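Putative Acetyltransferase (Pyrococcus horikoshii, PDB 3DDD) binds coenzyme A and probably works as an acyltransferase of the GNAT family. Local coordinates at residues 78-92 against 111-125. Residues are numbered along the deposited sequence; the frame is centred on the assembly and turned at random.
Sequences GCIFFYNKQAWIGLM and LLEIGRRKVDTIRLD. With COA (coenzyme A), chain B; EDO (1,2-ethanediol), chain E.
With chi1 at 64°, Q86 holds CG between its backbone N and carbonyl carbon, while R123 bends at chi3 (82°), which brings its guanidinium to the amide of Q86. R123 NH1 donates a nearly straight hydrogen bond to a lone pair of Q86 OE1 (2.9 Å), with amide and guanidinium only 12° from coplanar. The same arginine lies across W88, its CB over the six-membered ring, 3.8 Å from the centroid (CH-pi). R123 NH2 forms salt bridges with E142 and E274, which probably limit the guanidinium's rotation. W88 NE1 makes a weak 3.2 Å bond to D125 OD2; that carboxylate is also held by T145 (OD1) and a salt bridge to R265 (OD2). Beneath, the strands pair in parallel, R123 N bonding A87 O and I89 N bonding R123 O (both 2.9 Å). On the other face, I89 CD1 packs on I122 CG2 (3.6 Å). F82 turns its edge to G115 (CZ to CA, 3.7 Å), and K118 folds over one face, NZ 4.3 Å from the ring centroid (cation-pi). The backbone carbonyls of M92 and D125 face coenzyme A. The whole illustrates the GNAT beta-alpha-beta unit: helix 111-118 packs nearly parallel to strand 78-82 and nearly antiparallel to 86-92, and strand 121-126 lies between 86-94 and 258-267.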
loop_
_atom_site.group_PDB
_atom_site.type_symbol
_atom_site.label_atom_id
_atom_site.label_comp_id
_atom_site.label_asym_id
_atom_site.label_seq_id
_atom_site.Cartn_x
_atom_site.Cartn_y
_atom_site.Cartn_z
ATOM N N GLY A 78 -7.633 10.924 0.389
ATOM C CA GLY A 78 -6.368 10.380 -0.126
ATOM C C GLY A 78 -5.263 10.506 0.896
ATOM O O GLY A 78 -5.391 11.291 1.847
ATOM N N CYS A 79 -4.176 9.741 0.701
ATOM C CA CYS A 79 -3.067 9.714 1.653
ATOM C C CYS A 79 -1.710 9.737 1.042
ATOM O O CYS A 79 -1.501 9.248 -0.060
ATOM C CB CYS A 79 -3.084 8.466 2.503
ATOM S SG CYS A 79 -4.561 8.211 3.394
ATOM N N ILE A 80 -0.789 10.336 1.788
ATOM C CA ILE A 80 0.629 10.339 1.441
ATOM C C ILE A 80 1.375 9.721 2.638
ATOM O O ILE A 80 1.019 9.966 3.799
ATOM C CB ILE A 80 1.136 11.757 1.031
ATOM C CG1 ILE A 80 2.537 11.659 0.452
ATOM C CG2 ILE A 80 1.063 12.785 2.170
ATOM C CD1 ILE A 80 2.955 12.831 -0.280
ATOM N N PHE A 81 2.308 8.829 2.338
ATOM C CA PHE A 81 3.133 8.163 3.339
ATOM C C PHE A 81 4.601 8.443 3.014
ATOM O O PHE A 81 5.069 8.117 1.934
ATOM C CB PHE A 81 2.839 6.648 3.371
ATOM C CG PHE A 81 1.383 6.325 3.612
ATOM C CD1 PHE A 81 0.849 6.397 4.882
ATOM C CD2 PHE A 81 0.542 5.983 2.559
ATOM C CE1 PHE A 81 -0.497 6.133 5.102
ATOM C CE2 PHE A 81 -0.782 5.696 2.770
ATOM C CZ PHE A 81 -1.311 5.766 4.032
ATOM N N PHE A 82 5.298 9.079 3.950
ATOM C CA PHE A 82 6.708 9.454 3.776
ATOM C C PHE A 82 7.718 8.460 4.299
ATOM O O PHE A 82 7.620 7.978 5.423
ATOM C CB PHE A 82 6.999 10.789 4.461
ATOM C CG PHE A 82 6.388 11.938 3.765
ATOM C CD1 PHE A 82 6.970 12.445 2.630
ATOM C CD2 PHE A 82 5.186 12.464 4.214
ATOM C CE1 PHE A 82 6.369 13.485 1.951
ATOM C CE2 PHE A 82 4.588 13.486 3.564
ATOM C CZ PHE A 82 5.175 14.012 2.430
ATOM N N TYR A 83 8.692 8.171 3.462
ATOM C CA TYR A 83 9.917 7.496 3.878
ATOM C C TYR A 83 11.080 8.511 3.702
ATOM O O TYR A 83 10.848 9.737 3.640
ATOM C CB TYR A 83 10.084 6.209 3.066
ATOM C CG TYR A 83 8.819 5.418 3.014
ATOM C CD1 TYR A 83 8.280 4.879 4.172
ATOM C CD2 TYR A 83 8.115 5.253 1.817
ATOM C CE1 TYR A 83 7.104 4.177 4.145
ATOM C CE2 TYR A 83 6.932 4.531 1.773
ATOM C CZ TYR A 83 6.425 4.000 2.942
ATOM O OH TYR A 83 5.248 3.306 2.919
ATOM N N ASN A 84 12.310 8.034 3.606
ATOM C CA ASN A 84 13.463 8.948 3.661
ATOM C C ASN A 84 13.687 9.652 2.345
ATOM O O ASN A 84 14.048 10.816 2.319
ATOM C CB ASN A 84 14.747 8.207 4.067
ATOM C CG ASN A 84 14.647 7.543 5.438
ATOM O OD1 ASN A 84 13.757 7.846 6.218
ATOM N ND2 ASN A 84 15.569 6.634 5.731
ATOM N N LYS A 85 13.458 8.938 1.255
ATOM C CA LYS A 85 13.818 9.403 -0.078
ATOM C C LYS A 85 12.613 9.556 -0.974
ATOM O O LYS A 85 12.692 10.181 -2.023
ATOM C CB LYS A 85 14.722 8.372 -0.726
ATOM C CG LYS A 85 16.078 8.146 -0.023
ATOM C CD LYS A 85 16.988 7.253 -0.889
ATOM C CE LYS A 85 18.121 6.633 -0.063
ATOM N NZ LYS A 85 17.567 5.580 0.852
ATOM N N GLN A 86 11.514 8.911 -0.590
ATOM C CA GLN A 86 10.307 8.872 -1.402
ATOM C C GLN A 86 9.067 8.943 -0.515
ATOM O O GLN A 86 9.128 8.722 0.709
ATOM C CB GLN A 86 10.291 7.588 -2.238
ATOM C CG GLN A 86 10.221 6.302 -1.396
ATOM C CD GLN A 86 10.322 5.041 -2.213
ATOM O OE1 GLN A 86 10.138 5.058 -3.423
ATOM N NE2 GLN A 86 10.589 3.925 -1.545
ATOM N N ALA A 87 7.948 9.278 -1.139
ATOM C CA ALA A 87 6.620 9.138 -0.510
ATOM C C ALA A 87 5.771 8.295 -1.427
ATOM O O ALA A 87 5.991 8.276 -2.640
ATOM C CB ALA A 87 5.961 10.485 -0.277
ATOM N N TRP A 88 4.820 7.582 -0.826
ATOM C CA TRP A 88 3.796 6.840 -1.559
ATOM C C TRP A 88 2.459 7.546 -1.425
ATOM O O TRP A 88 2.070 7.950 -0.339
ATOM C CB TRP A 88 3.651 5.399 -1.013
ATOM C CG TRP A 88 3.552 4.406 -2.085
ATOM C CD1 TRP A 88 2.407 3.888 -2.634
ATOM C CD2 TRP A 88 4.630 3.857 -2.825
ATOM N NE1 TRP A 88 2.720 3.027 -3.635
ATOM C CE2 TRP A 88 4.078 2.974 -3.767
ATOM C CE3 TRP A 88 6.016 3.960 -2.735
ATOM C CZ2 TRP A 88 4.850 2.281 -4.661
ATOM C CZ3 TRP A 88 6.783 3.237 -3.607
ATOM C CH2 TRP A 88 6.202 2.394 -4.537
ATOM N N ILE A 89 1.745 7.700 -2.529
ATOM C CA ILE A 89 0.360 8.143 -2.434
ATOM C C ILE A 89 -0.550 6.921 -2.617
ATOM O O ILE A 89 -0.386 6.104 -3.563
ATOM C CB ILE A 89 0.039 9.302 -3.395
ATOM C CG1 ILE A 89 0.686 10.586 -2.867
ATOM C CG2 ILE A 89 -1.470 9.539 -3.511
ATOM C CD1 ILE A 89 0.906 11.670 -3.921
ATOM N N GLY A 90 -1.453 6.764 -1.659
ATOM C CA GLY A 90 -2.406 5.686 -1.683
ATOM C C GLY A 90 -3.760 6.037 -1.117
ATOM O O GLY A 90 -3.978 7.159 -0.640
ATOM N N LEU A 91 -4.700 5.102 -1.238
ATOM C CA LEU A 91 -6.017 5.226 -0.591
ATOM C C LEU A 91 -6.867 6.374 -1.183
ATOM O O LEU A 91 -7.746 6.910 -0.528
ATOM C CB LEU A 91 -5.856 5.322 0.963
ATOM C CG LEU A 91 -5.203 4.137 1.713
ATOM C CD1 LEU A 91 -5.344 4.206 3.279
ATOM C CD2 LEU A 91 -5.802 2.799 1.222
HETATM N N MSE A 92 -6.617 6.719 -2.453
HETATM C CA MSE A 92 -7.472 7.658 -3.173
HETATM C C MSE A 92 -8.882 7.075 -3.414
HETATM O O MSE A 92 -9.041 5.933 -3.833
HETATM C CB MSE A 92 -6.865 8.035 -4.516
HETATM C CG MSE A 92 -5.527 8.750 -4.445
HETATM SE SE MSE A 92 -5.645 10.616 -3.974
HETATM C CE MSE A 92 -6.796 11.201 -5.446
ATOM N N LEU A 111 -1.912 16.754 -1.975
ATOM C CA LEU A 111 -1.001 15.749 -1.470
ATOM C C LEU A 111 0.377 15.924 -2.075
ATOM O O LEU A 111 1.381 15.795 -1.377
ATOM C CB LEU A 111 -1.554 14.344 -1.747
ATOM C CG LEU A 111 -2.815 13.948 -0.954
ATOM C CD1 LEU A 111 -3.450 12.630 -1.539
ATOM C CD2 LEU A 111 -2.411 13.756 0.474
ATOM N N LEU A 112 0.417 16.211 -3.370
ATOM C CA LEU A 112 1.671 16.417 -4.097
ATOM C C LEU A 112 2.399 17.647 -3.581
ATOM O O LEU A 112 3.635 17.718 -3.620
ATOM C CB LEU A 112 1.370 16.669 -5.586
ATOM C CG LEU A 112 2.174 15.956 -6.634
ATOM C CD1 LEU A 112 2.121 14.463 -6.271
ATOM C CD2 LEU A 112 1.587 16.284 -8.058
ATOM N N GLU A 113 1.607 18.654 -3.210
ATOM C CA GLU A 113 2.108 19.927 -2.718
ATOM C C GLU A 113 2.862 19.729 -1.437
ATOM O O GLU A 113 3.926 20.328 -1.232
ATOM C CB GLU A 113 0.949 20.903 -2.490
ATOM C CG GLU A 113 1.366 22.328 -2.209
ATOM C CD GLU A 113 0.180 23.294 -2.182
ATOM O OE1 GLU A 113 -0.874 22.956 -1.578
ATOM O OE2 GLU A 113 0.304 24.376 -2.802
ATOM N N ILE A 114 2.263 18.928 -0.557
ATOM C CA ILE A 114 2.889 18.486 0.691
ATOM C C ILE A 114 4.129 17.635 0.446
ATOM O O ILE A 114 5.125 17.807 1.120
ATOM C CB ILE A 114 1.896 17.627 1.544
ATOM C CG1 ILE A 114 0.763 18.513 2.107
ATOM C CG2 ILE A 114 2.621 16.854 2.655
ATOM C CD1 ILE A 114 -0.498 17.729 2.448
ATOM N N GLY A 115 4.033 16.689 -0.483
ATOM C CA GLY A 115 5.125 15.765 -0.795
ATOM C C GLY A 115 6.374 16.410 -1.399
ATOM O O GLY A 115 7.495 16.054 -1.033
ATOM N N ARG A 116 6.170 17.343 -2.334
ATOM C CA ARG A 116 7.256 18.057 -2.992
ATOM C C ARG A 116 8.141 18.887 -2.061
ATOM O O ARG A 116 9.302 19.096 -2.353
ATOM C CB ARG A 116 6.687 19.007 -4.024
ATOM C CG ARG A 116 6.293 18.398 -5.336
ATOM C CD ARG A 116 5.738 19.528 -6.246
ATOM N NE ARG A 116 5.218 19.068 -7.533
ATOM C CZ ARG A 116 5.984 18.636 -8.538
ATOM N NH1 ARG A 116 7.311 18.529 -8.414
ATOM N NH2 ARG A 116 5.423 18.271 -9.675
ATOM N N ARG A 117 7.587 19.409 -0.980
ATOM C CA ARG A 117 8.379 20.144 0.003
ATOM C C ARG A 117 9.354 19.241 0.725
ATOM O O ARG A 117 10.348 19.727 1.248
ATOM C CB ARG A 117 7.509 20.671 1.125
ATOM C CG ARG A 117 6.810 21.958 0.964
ATOM C CD ARG A 117 5.822 22.060 2.139
ATOM N NE ARG A 117 4.710 22.815 1.664
ATOM C CZ ARG A 117 3.450 22.614 1.979
ATOM N NH1 ARG A 117 3.097 21.685 2.842
ATOM N NH2 ARG A 117 2.548 23.404 1.418
ATOM N N LYS A 118 9.011 17.955 0.864
ATOM C CA LYS A 118 9.808 17.048 1.686
ATOM C C LYS A 118 10.696 16.061 0.908
ATOM O O LYS A 118 11.836 15.795 1.315
ATOM C CB LYS A 118 8.932 16.318 2.704
ATOM C CG LYS A 118 9.755 15.917 3.960
ATOM C CD LYS A 118 9.031 14.937 4.900
ATOM C CE LYS A 118 7.729 15.487 5.475
ATOM N NZ LYS A 118 7.325 14.679 6.675
ATOM N N VAL A 119 10.207 15.547 -0.213
ATOM C CA VAL A 119 10.943 14.541 -0.976
ATOM C C VAL A 119 10.973 14.823 -2.462
ATOM O O VAL A 119 10.127 15.540 -2.974
ATOM C CB VAL A 119 10.362 13.109 -0.768
ATOM C CG1 VAL A 119 10.468 12.697 0.684
ATOM C CG2 VAL A 119 8.919 13.006 -1.271
ATOM N N ASP A 120 11.931 14.198 -3.155
ATOM C CA ASP A 120 12.105 14.388 -4.590
ATOM C C ASP A 120 11.542 13.272 -5.472
ATOM O O ASP A 120 11.539 13.374 -6.701
ATOM C CB ASP A 120 13.590 14.600 -4.898
ATOM C CG ASP A 120 14.129 15.907 -4.303
ATOM O OD1 ASP A 120 13.357 16.876 -4.078
ATOM O OD2 ASP A 120 15.336 15.949 -4.053
ATOM N N THR A 121 11.046 12.221 -4.865
ATOM C CA THR A 121 10.377 11.181 -5.623
ATOM C C THR A 121 9.069 10.830 -4.956
ATOM O O THR A 121 9.017 10.643 -3.754
ATOM C CB THR A 121 11.268 9.970 -5.778
ATOM O OG1 THR A 121 12.371 10.371 -6.588
ATOM C CG2 THR A 121 10.508 8.789 -6.463
ATOM N N ILE A 122 8.002 10.781 -5.749
ATOM C CA ILE A 122 6.709 10.319 -5.263
ATOM C C ILE A 122 6.273 9.176 -6.158
ATOM O O ILE A 122 6.356 9.264 -7.373
ATOM C CB ILE A 122 5.656 11.469 -5.208
ATOM C CG1 ILE A 122 6.038 12.482 -4.115
ATOM C CG2 ILE A 122 4.273 10.929 -4.919
ATOM C CD1 ILE A 122 5.338 13.814 -4.231
ATOM N N ARG A 123 5.814 8.097 -5.538
ATOM C CA ARG A 123 5.365 6.932 -6.272
ATOM C C ARG A 123 3.989 6.464 -5.803
ATOM O O ARG A 123 3.485 6.867 -4.757
ATOM C CB ARG A 123 6.392 5.807 -6.146
ATOM C CG ARG A 123 7.723 6.177 -6.739
ATOM C CD ARG A 123 8.818 5.297 -6.272
ATOM N NE ARG A 123 8.912 4.036 -7.003
ATOM C CZ ARG A 123 9.424 2.920 -6.495
ATOM N NH1 ARG A 123 9.840 2.865 -5.221
ATOM N NH2 ARG A 123 9.466 1.831 -7.248
ATOM N N LEU A 124 3.397 5.604 -6.611
ATOM C CA LEU A 124 2.068 5.078 -6.350
ATOM C C LEU A 124 1.790 3.874 -7.235
ATOM O O LEU A 124 2.478 3.645 -8.219
ATOM C CB LEU A 124 1.002 6.152 -6.595
ATOM C CG LEU A 124 0.970 6.820 -7.975
ATOM C CD1 LEU A 124 0.260 5.943 -9.034
ATOM C CD2 LEU A 124 0.320 8.157 -7.869
ATOM N N ASP A 125 0.750 3.139 -6.870
ATOM C CA ASP A 125 0.226 2.012 -7.637
ATOM C C ASP A 125 -1.162 2.327 -8.145
ATOM O O ASP A 125 -2.127 2.355 -7.374
ATOM C CB ASP A 125 0.232 0.770 -6.777
ATOM C CG ASP A 125 1.631 0.285 -6.527
ATOM O OD1 ASP A 125 2.253 -0.162 -7.512
ATOM O OD2 ASP A 125 2.112 0.358 -5.364
HETATM N N1A COA B . -12.451 5.680 -15.787
HETATM C C2A COA B . -11.309 6.143 -16.391
HETATM N N3A COA B . -10.699 7.282 -15.910
HETATM C C4A COA B . -11.256 7.923 -14.841
HETATM C C5A COA B . -12.391 7.464 -14.209
HETATM C C6A COA B . -12.993 6.331 -14.702
HETATM N N6A COA B . -14.227 6.111 -14.307
HETATM N N7A COA B . -12.718 8.282 -13.182
HETATM C C8A COA B . -11.773 9.244 -13.142
HETATM N N9A COA B . -10.870 9.022 -14.159
HETATM C C1B COA B . -9.595 9.714 -14.416
HETATM C C2B COA B . -9.681 10.524 -15.704
HETATM O O2B COA B . -8.445 10.662 -16.340
HETATM C C3B COA B . -10.106 11.868 -15.179
HETATM O O3B COA B . -9.814 12.865 -16.098
HETATM P P3B COA B . -10.851 13.278 -17.254
HETATM O O7A COA B . -10.385 14.593 -17.868
HETATM O O8A COA B . -12.189 13.492 -16.607
HETATM O O9A COA B . -10.730 12.276 -18.351
HETATM C C4B COA B . -9.254 11.929 -13.937
HETATM O O4B COA B . -9.397 10.642 -13.381
HETATM C C5B COA B . -9.633 13.004 -12.942
HETATM O O5B COA B . -11.001 12.955 -12.717
HETATM P P1A COA B . -11.549 13.401 -11.289
HETATM O O1A COA B . -12.965 13.888 -11.451
HETATM O O2A COA B . -10.692 14.446 -10.628
HETATM O O3A COA B . -11.438 12.008 -10.502
HETATM P P2A COA B . -12.482 11.563 -9.366
HETATM O O4A COA B . -13.008 12.632 -8.476
HETATM O O5A COA B . -13.602 10.766 -10.011
HETATM O O6A COA B . -11.607 10.481 -8.533
HETATM C CBP COA B . -10.592 8.191 -8.461
HETATM C CCP COA B . -10.868 9.500 -9.238
HETATM C CDP COA B . -10.237 8.568 -7.023
HETATM C CEP COA B . -9.374 7.536 -9.131
HETATM C CAP COA B . -11.657 7.082 -8.591
HETATM O OAP COA B . -12.782 7.474 -9.310
HETATM C C9P COA B . -12.078 6.346 -7.338
HETATM O O9P COA B . -12.397 6.927 -6.143
HETATM N N8P COA B . -12.159 5.035 -7.375
HETATM C C7P COA B . -11.585 4.306 -6.278
HETATM C C6P COA B . -10.965 3.006 -6.706
HETATM C C5P COA B . -10.128 3.152 -7.929
HETATM O O5P COA B . -10.432 2.384 -8.877
HETATM N N4P COA B . -9.137 4.090 -7.938
HETATM C C3P COA B . -8.221 4.495 -6.845
HETATM C C2P COA B . -6.840 3.779 -6.744
HETATM S S1P COA B . -5.496 4.240 -7.908
HETATM C C1 EDO E . 8.378 15.137 -5.780
HETATM O O1 EDO E . 9.083 16.367 -5.624
HETATM C C2 EDO E . 8.008 14.984 -7.244
HETATM O O2 EDO E . 9.169 15.098 -8.073
HETATM O O HOH W 1 14.202 13.219 -1.645
HETATM O O HOH W 2 -0.627 3.740 -4.580
#